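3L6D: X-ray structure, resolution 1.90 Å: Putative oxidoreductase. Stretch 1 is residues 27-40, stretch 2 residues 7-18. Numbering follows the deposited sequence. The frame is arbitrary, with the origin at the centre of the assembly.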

# COMPACT_ATOMS: atom_id res chain seq x y z
N VAL B 27 27.68 3.20 -6.45
CA VAL B 27 26.73 3.91 -7.32
C VAL B 27 27.37 5.21 -7.84
O VAL B 27 27.38 5.50 -9.07
CB VAL B 27 25.35 4.14 -6.58
CG1 VAL B 27 24.59 5.34 -7.12
CG2 VAL B 27 24.50 2.88 -6.71
N LEU B 28 27.94 5.97 -6.91
CA LEU B 28 28.61 7.21 -7.28
C LEU B 28 29.78 6.99 -8.23
O LEU B 28 29.90 7.72 -9.22
CB LEU B 28 29.03 7.99 -6.02
CG LEU B 28 27.88 8.43 -5.12
CD1 LEU B 28 28.46 8.86 -3.74
CD2 LEU B 28 27.10 9.59 -5.81
N LEU B 29 30.62 5.95 -7.99
CA LEU B 29 31.68 5.61 -8.96
C LEU B 29 31.11 5.24 -10.33
O LEU B 29 31.64 5.67 -11.37
CB LEU B 29 32.55 4.45 -8.49
CG LEU B 29 33.53 4.68 -7.36
CD1 LEU B 29 33.90 3.29 -6.84
CD2 LEU B 29 34.81 5.45 -7.88
N LYS B 30 30.04 4.45 -10.33
CA LYS B 30 29.39 4.03 -11.57
C LYS B 30 28.85 5.23 -12.37
O LYS B 30 28.88 5.22 -13.59
CB LYS B 30 28.27 3.01 -11.25
CG LYS B 30 27.51 2.49 -12.46
CD LYS B 30 28.18 1.24 -13.05
CE LYS B 30 27.65 0.92 -14.48
NZ LYS B 30 26.15 0.87 -14.52
N GLN B 31 28.41 6.27 -11.68
CA GLN B 31 27.88 7.47 -12.29
C GLN B 31 28.98 8.40 -12.79
O GLN B 31 28.67 9.44 -13.37
CB GLN B 31 26.96 8.21 -11.30
CG GLN B 31 25.66 7.43 -10.99
CD GLN B 31 24.95 7.94 -9.73
OE1 GLN B 31 25.44 8.84 -9.04
NE2 GLN B 31 23.81 7.34 -9.41
N GLY B 32 30.24 8.06 -12.56
CA GLY B 32 31.34 8.91 -13.00
C GLY B 32 31.96 9.89 -12.00
O GLY B 32 32.82 10.67 -12.38
N LYS B 33 31.54 9.85 -10.73
CA LYS B 33 32.15 10.73 -9.72
C LYS B 33 33.53 10.19 -9.33
O LYS B 33 33.76 8.98 -9.33
CB LYS B 33 31.29 10.79 -8.42
CG LYS B 33 29.98 11.64 -8.49
CD LYS B 33 28.83 10.86 -9.16
CE LYS B 33 27.47 11.59 -9.05
NZ LYS B 33 26.50 11.07 -10.06
N ARG B 34 34.44 11.11 -8.99
CA ARG B 34 35.74 10.75 -8.51
C ARG B 34 35.47 10.62 -7.00
O ARG B 34 35.01 11.62 -6.37
CB ARG B 34 36.71 11.88 -8.76
CG ARG B 34 36.97 12.15 -10.29
CD ARG B 34 37.67 13.49 -10.49
NE ARG B 34 36.82 14.63 -10.09
CZ ARG B 34 37.25 15.88 -9.95
NH1 ARG B 34 38.55 16.20 -10.17
NH2 ARG B 34 36.39 16.83 -9.60
N VAL B 35 35.67 9.42 -6.47
CA VAL B 35 35.29 9.13 -5.05
C VAL B 35 36.51 8.75 -4.20
O VAL B 35 37.29 7.86 -4.58
CB VAL B 35 34.25 7.97 -4.98
CG1 VAL B 35 33.73 7.76 -3.51
CG2 VAL B 35 33.05 8.19 -5.93
N ALA B 36 36.63 9.38 -3.03
CA ALA B 36 37.65 9.02 -2.09
C ALA B 36 36.96 8.40 -0.88
O ALA B 36 35.83 8.76 -0.57
CB ALA B 36 38.48 10.25 -1.69
N ILE B 37 37.62 7.43 -0.25
CA ILE B 37 36.99 6.67 0.87
C ILE B 37 37.96 6.51 2.01
O ILE B 37 39.22 6.60 1.84
CB ILE B 37 36.52 5.25 0.43
CG1 ILE B 37 37.74 4.41 -0.02
CG2 ILE B 37 35.37 5.34 -0.68
CD1 ILE B 37 37.42 2.94 -0.25
N TRP B 38 37.38 6.25 3.18
CA TRP B 38 38.16 5.86 4.34
C TRP B 38 37.26 4.94 5.13
O TRP B 38 36.06 5.15 5.19
CB TRP B 38 38.56 7.06 5.21
CG TRP B 38 39.33 6.64 6.47
CD1 TRP B 38 40.69 6.49 6.61
CD2 TRP B 38 38.76 6.28 7.72
NE1 TRP B 38 40.99 6.07 7.90
CE2 TRP B 38 39.82 5.94 8.60
CE3 TRP B 38 37.45 6.24 8.20
CZ2 TRP B 38 39.60 5.53 9.92
CZ3 TRP B 38 37.23 5.82 9.52
CH2 TRP B 38 38.30 5.48 10.35
N ASN B 39 37.87 3.93 5.73
CA ASN B 39 37.18 3.07 6.64
C ASN B 39 38.13 2.27 7.49
O ASN B 39 39.35 2.48 7.47
CB ASN B 39 36.37 2.07 5.86
CG ASN B 39 35.24 1.55 6.67
OD1 ASN B 39 34.29 2.26 6.92
ND2 ASN B 39 35.35 0.31 7.12
N ARG B 40 37.54 1.32 8.22
CA ARG B 40 38.28 0.30 8.99
C ARG B 40 38.11 -1.12 8.37
O ARG B 40 38.45 -2.13 9.01
CB ARG B 40 37.79 0.32 10.44
CG ARG B 40 37.73 1.73 11.08
CD ARG B 40 37.51 1.64 12.60
NE ARG B 40 37.51 2.93 13.31
CZ ARG B 40 38.42 3.30 14.21
NH1 ARG B 40 39.43 2.50 14.54
NH2 ARG B 40 38.32 4.50 14.80
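Stretch 2, residues 7-18: SFEFDVSVIGLG

Two parallel strands need a connection that carries the chain back across the sheet, and a helix commonly supplies it; this putative oxidoreductase offers a worked example. Stretch 1 opens in the end of such a helix, where Leu28 already reaches stretch 2, its CD1 lying 4.1 Å from CG1 of Val12. The helix closes in a Schellman motif at Gly32, whose positive phi calls for glycine, and a water joins Gly32 O to Asp11 OD2.

Arg34 then fixes the start of the pairing. Its backbone N donates to Asp11 OD2 at 2.8 Å, while its NH2 makes a salt bridge to Asp11 OD1 at 3.0 Å and its NE bonds to OD2 of the same carboxylate at 3.2 Å. In return, Arg34 O accepts from Asp11 N at 2.9 Å, so main chain and side chain hold the same partner.

From Val35 to Trp38 the chain is extended and runs parallel to strand 12-15, the axes crossing at -22° with a closest approach of 4.6 Å. Val35 pairs with Val12, Ala36 with Ser13, Ile37 with Val14 and Trp38 with Ile15. As parallel register requires, alternate residues do the bonding: Ala36 N donates to Val12 O (3.1 Å), Ala36 O accepts from Val14 N (2.9 Å), and Trp38 N donates to Val14 O (3.2 Å). Side chains alternate too. On one face Val35 CG1 meets Val14 CG2 at 4.0 Å, and Ile37 CD1 reaches Leu17 CD1 at 3.7 Å. On the other, Ala36 CB sits over the Phe10 ring, 4.0 Å from its centroid, and Trp38 turns its ring edge to Ile15, CE3 to CG2 being 4.1 Å.

Beyond the strand, Asn39 continues the contact with its side chain: OD1 accepts from Leu17 N at 2.6 Å. Arg40 makes no contact with stretch 2.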

# COMPACT_ATOMS: atom_id res chain seq x y z
N SER B 7 40.90 22.99 -7.18
CA SER B 7 41.55 22.58 -5.96
C SER B 7 41.25 21.13 -5.57
O SER B 7 42.03 20.53 -4.83
CB SER B 7 41.08 23.45 -4.80
OG SER B 7 42.00 24.49 -4.57
N PHE B 8 40.11 20.60 -6.02
CA PHE B 8 39.66 19.26 -5.58
C PHE B 8 39.95 18.26 -6.68
O PHE B 8 39.61 18.51 -7.85
CB PHE B 8 38.16 19.27 -5.27
CG PHE B 8 37.80 19.95 -3.97
CD1 PHE B 8 37.16 21.18 -3.97
CD2 PHE B 8 38.13 19.35 -2.73
CE1 PHE B 8 36.79 21.81 -2.78
CE2 PHE B 8 37.80 19.97 -1.53
CZ PHE B 8 37.12 21.20 -1.55
N GLU B 9 40.57 17.15 -6.31
CA GLU B 9 40.76 16.02 -7.22
C GLU B 9 39.60 15.04 -7.07
O GLU B 9 39.53 14.07 -7.80
CB GLU B 9 42.11 15.29 -6.95
CG GLU B 9 43.38 16.13 -7.22
CD GLU B 9 43.37 16.80 -8.59
OE1 GLU B 9 43.12 16.12 -9.61
OE2 GLU B 9 43.61 18.04 -8.66
N PHE B 10 38.69 15.29 -6.12
CA PHE B 10 37.57 14.39 -5.92
C PHE B 10 36.25 15.15 -5.81
O PHE B 10 36.22 16.35 -5.43
CB PHE B 10 37.79 13.50 -4.69
CG PHE B 10 38.95 12.60 -4.87
CD1 PHE B 10 38.81 11.39 -5.52
CD2 PHE B 10 40.22 13.02 -4.46
CE1 PHE B 10 39.92 10.57 -5.71
CE2 PHE B 10 41.33 12.21 -4.64
CZ PHE B 10 41.18 10.99 -5.28
N ASP B 11 35.18 14.46 -6.17
CA ASP B 11 33.84 15.04 -6.11
C ASP B 11 33.16 14.82 -4.76
O ASP B 11 32.30 15.60 -4.35
CB ASP B 11 33.01 14.40 -7.21
CG ASP B 11 33.55 14.73 -8.57
OD1 ASP B 11 33.67 15.93 -8.85
OD2 ASP B 11 33.87 13.79 -9.32
N VAL B 12 33.53 13.74 -4.10
CA VAL B 12 32.82 13.28 -2.89
C VAL B 12 33.67 12.27 -2.16
O VAL B 12 34.35 11.45 -2.78
CB VAL B 12 31.42 12.68 -3.22
CG1 VAL B 12 31.52 11.48 -4.18
CG2 VAL B 12 30.63 12.31 -1.91
N SER B 13 33.63 12.30 -0.83
CA SER B 13 34.33 11.29 -0.05
C SER B 13 33.22 10.54 0.69
O SER B 13 32.14 11.10 0.91
CB SER B 13 35.27 11.93 0.99
OG SER B 13 36.36 12.59 0.33
N VAL B 14 33.49 9.28 1.02
CA VAL B 14 32.53 8.45 1.76
C VAL B 14 33.29 7.81 2.91
O VAL B 14 34.31 7.15 2.71
CB VAL B 14 31.91 7.33 0.85
CG1 VAL B 14 30.84 6.53 1.64
CG2 VAL B 14 31.28 7.91 -0.37
N ILE B 15 32.74 7.99 4.07
CA ILE B 15 33.33 7.48 5.25
C ILE B 15 32.38 6.52 5.92
O ILE B 15 31.28 6.83 6.27
CB ILE B 15 33.69 8.61 6.14
CG1 ILE B 15 34.90 9.30 5.59
CG2 ILE B 15 33.94 8.14 7.50
CD1 ILE B 15 35.30 10.37 6.38
N GLY B 16 32.88 5.34 6.08
CA GLY B 16 32.16 4.22 6.60
C GLY B 16 31.80 3.40 5.40
O GLY B 16 31.12 3.85 4.51
N LEU B 17 32.24 2.16 5.39
CA LEU B 17 31.99 1.30 4.27
C LEU B 17 31.46 0.00 4.77
O LEU B 17 32.07 -1.03 4.63
CB LEU B 17 33.29 1.02 3.55
CG LEU B 17 34.26 2.17 3.40
CD1 LEU B 17 35.51 1.79 2.74
CD2 LEU B 17 33.60 3.34 2.71
N GLY B 18 30.26 0.10 5.31
CA GLY B 18 29.38 -1.00 5.61
C GLY B 18 28.54 -1.14 4.38
O GLY B 18 28.82 -0.54 3.38
O HOH W 1 39.68 19.34 -10.38
O HOH W 2 40.85 14.82 -11.13
O HOH W 3 33.46 13.61 -12.18